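Mucosa-associated lymphoid tissue lymphoma translocation protein 1 (Isoform 2) (Homo sapiens, PDB 3BFO) probably cleaves proteins as a paracaspase, a cysteine protease, and carries immunoglobulin-like C2-type domains, of which this is the second. Local coordinates at residues Ala27-Pro33 and Val69-Arg73. Sequence-based numbering, arbitrary orientation.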
loop_
_atom_site.group_PDB
_atom_site.type_symbol
_atom_site.label_atom_id
_atom_site.label_comp_id
_atom_site.label_asym_id
_atom_site.label_seq_id
_atom_site.Cartn_x
_atom_site.Cartn_y
_atom_site.Cartn_z
ATOM N N ALA A 27 0.940 9.203 5.417
ATOM C CA ALA A 27 1.699 10.388 5.112
ATOM C C ALA A 27 1.101 11.573 5.839
ATOM O O ALA A 27 -0.070 11.568 6.207
ATOM C CB ALA A 27 1.704 10.665 3.613
ATOM N N VAL A 28 1.920 12.607 6.010
ATOM C CA VAL A 28 1.486 13.917 6.449
ATOM C C VAL A 28 1.692 14.904 5.286
ATOM O O VAL A 28 2.358 14.610 4.307
ATOM C CB VAL A 28 2.281 14.382 7.714
ATOM C CG1 VAL A 28 2.046 13.440 8.904
ATOM C CG2 VAL A 28 3.790 14.495 7.408
ATOM N N GLY A 29 1.067 16.058 5.392
ATOM C CA GLY A 29 1.240 17.101 4.400
ATOM C C GLY A 29 0.004 17.945 4.309
ATOM O O GLY A 29 -1.081 17.542 4.737
ATOM N N SER A 30 0.167 19.114 3.705
ATOM C CA SER A 30 -0.998 19.928 3.388
ATOM C C SER A 30 -0.734 20.536 2.031
ATOM O O SER A 30 0.316 21.214 1.881
ATOM C CB SER A 30 -1.135 21.042 4.447
ATOM O OG SER A 30 -2.256 21.871 4.153
ATOM N N PRO A 31 -1.675 20.398 1.078
ATOM C CA PRO A 31 -2.969 19.724 1.240
ATOM C C PRO A 31 -2.854 18.263 1.657
ATOM O O PRO A 31 -1.833 17.579 1.437
ATOM C CB PRO A 31 -3.583 19.801 -0.172
ATOM C CG PRO A 31 -2.923 21.031 -0.765
ATOM C CD PRO A 31 -1.534 21.017 -0.251
ATOM N N ILE A 32 -3.935 17.791 2.233
ATOM C CA ILE A 32 -3.978 16.456 2.817
ATOM C C ILE A 32 -3.635 15.403 1.758
ATOM O O ILE A 32 -4.183 15.413 0.675
ATOM C CB ILE A 32 -5.347 16.180 3.405
ATOM C CG1 ILE A 32 -5.690 17.118 4.528
ATOM C CG2 ILE A 32 -5.529 14.720 3.840
ATOM C CD1 ILE A 32 -7.180 17.205 4.702
ATOM N N PRO A 33 -2.703 14.492 2.043
ATOM C CA PRO A 33 -2.349 13.457 1.052
ATOM C C PRO A 33 -3.491 12.544 0.693
ATOM O O PRO A 33 -4.314 12.174 1.544
ATOM C CB PRO A 33 -1.214 12.695 1.711
ATOM C CG PRO A 33 -0.642 13.686 2.708
ATOM C CD PRO A 33 -1.800 14.472 3.198
ATOM N N VAL A 69 1.429 8.252 -3.029
ATOM C CA VAL A 69 0.890 9.223 -2.086
ATOM C C VAL A 69 1.069 10.598 -2.694
ATOM O O VAL A 69 2.130 10.926 -3.197
ATOM C CB VAL A 69 1.610 9.132 -0.734
ATOM C CG1 VAL A 69 0.967 10.035 0.259
ATOM C CG2 VAL A 69 1.569 7.698 -0.212
ATOM N N TYR A 70 -0.001 11.413 -2.706
ATOM C CA TYR A 70 0.101 12.619 -3.529
ATOM C C TYR A 70 -0.859 13.700 -3.090
ATOM O O TYR A 70 -1.932 13.427 -2.487
ATOM C CB TYR A 70 -0.159 12.283 -5.017
ATOM C CG TYR A 70 -1.552 11.813 -5.317
ATOM C CD1 TYR A 70 -2.494 12.684 -5.854
ATOM C CD2 TYR A 70 -1.962 10.507 -5.027
ATOM C CE1 TYR A 70 -3.755 12.275 -6.117
ATOM C CE2 TYR A 70 -3.243 10.082 -5.307
ATOM C CZ TYR A 70 -4.140 10.978 -5.821
ATOM O OH TYR A 70 -5.422 10.607 -6.080
ATOM N N ASN A 71 -0.504 14.919 -3.436
ATOM C CA ASN A 71 -1.464 16.013 -3.396
ATOM C C ASN A 71 -1.236 16.861 -4.636
ATOM O O ASN A 71 -0.651 16.389 -5.600
ATOM C CB ASN A 71 -1.379 16.766 -2.083
ATOM C CG ASN A 71 -0.046 17.434 -1.851
ATOM O OD1 ASN A 71 0.723 17.657 -2.787
ATOM N ND2 ASN A 71 0.231 17.803 -0.603
ATOM N N ASP A 72 -1.790 18.087 -4.671
ATOM C CA ASP A 72 -1.685 18.925 -5.855
ATOM C C ASP A 72 -0.369 19.658 -6.001
ATOM O O ASP A 72 -0.243 20.489 -6.890
ATOM C CB ASP A 72 -2.913 19.865 -5.934
ATOM C CG ASP A 72 -2.943 20.897 -4.835
ATOM O OD1 ASP A 72 -1.965 20.981 -4.073
ATOM O OD2 ASP A 72 -3.926 21.682 -4.788
ATOM N N ARG A 73 0.638 19.328 -5.179
ATOM C CA ARG A 73 1.995 19.836 -5.394
ATOM C C ARG A 73 3.057 18.752 -5.513
ATOM O O ARG A 73 4.003 18.842 -6.301
ATOM C CB ARG A 73 2.415 20.802 -4.292
ATOM C CG ARG A 73 3.746 21.507 -4.602
ATOM C CD ARG A 73 4.223 22.325 -3.478
ATOM N NE ARG A 73 4.945 21.511 -2.501
ATOM C CZ ARG A 73 5.562 21.992 -1.431
ATOM N NH1 ARG A 73 5.475 23.277 -1.110
ATOM N NH2 ARG A 73 6.158 21.165 -0.620
#
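Pro-31 and Pro-33 pack against Val-69, Asn-71 and Asp-72 in a contact of loops and strand ends at one end of an immunoglobulin beta sandwich. The link between strands 21-28 and 34-39, which crosses from one sheet to the other, meets here the start of the hairpin turn joining strands 63-70 and 75-85. Asn-71 is the polar centre. Asn-71 ND2 donates to Pro-31 O at 2.9 Å, a nearly straight bond (168° at the hydrogen) that lies close to the plane of the Asn-71 amide. At the other end of that amide, Asn-71 OD1 accepts from the backbone N of Arg-73 at 2.9 Å, closing an Asx turn, and also from Asp-74 N. With CG set between its own backbone N and carbonyl carbon (chi1 63°), the amide bridges the two loops while both its ends are engaged. An alanine here would probably leave the Pro-31 carbonyl without this donor and the hairpin turn without its side-chain acceptor, so that both loops could shift more easily. The peptide bond before Pro-31 is cis, and the ring crosses the side chains of Asn-71 and Asp-72 at about a right angle; its CD comes to 3.7 Å from Asn-71 ND2, and its CG lies by Asp-72 OD1. Deeper toward the sandwich interior the contact turns apolar. Leu-4 touches the side chains of Pro-33, Val-69 and Asn-71, while Ile-6 of strand 5-8 also reaches Val-69. Pro-33 CA approaches Tyr-70 O at 3.6 Å in a CA-H...O contact. Val-69 holds CG1 anti to its backbone N (chi1 -175°), directing that methyl at both Pro-33 CB, 3.7 Å away, and Ala-27 CB, which it meets tightly at 3.5 Å.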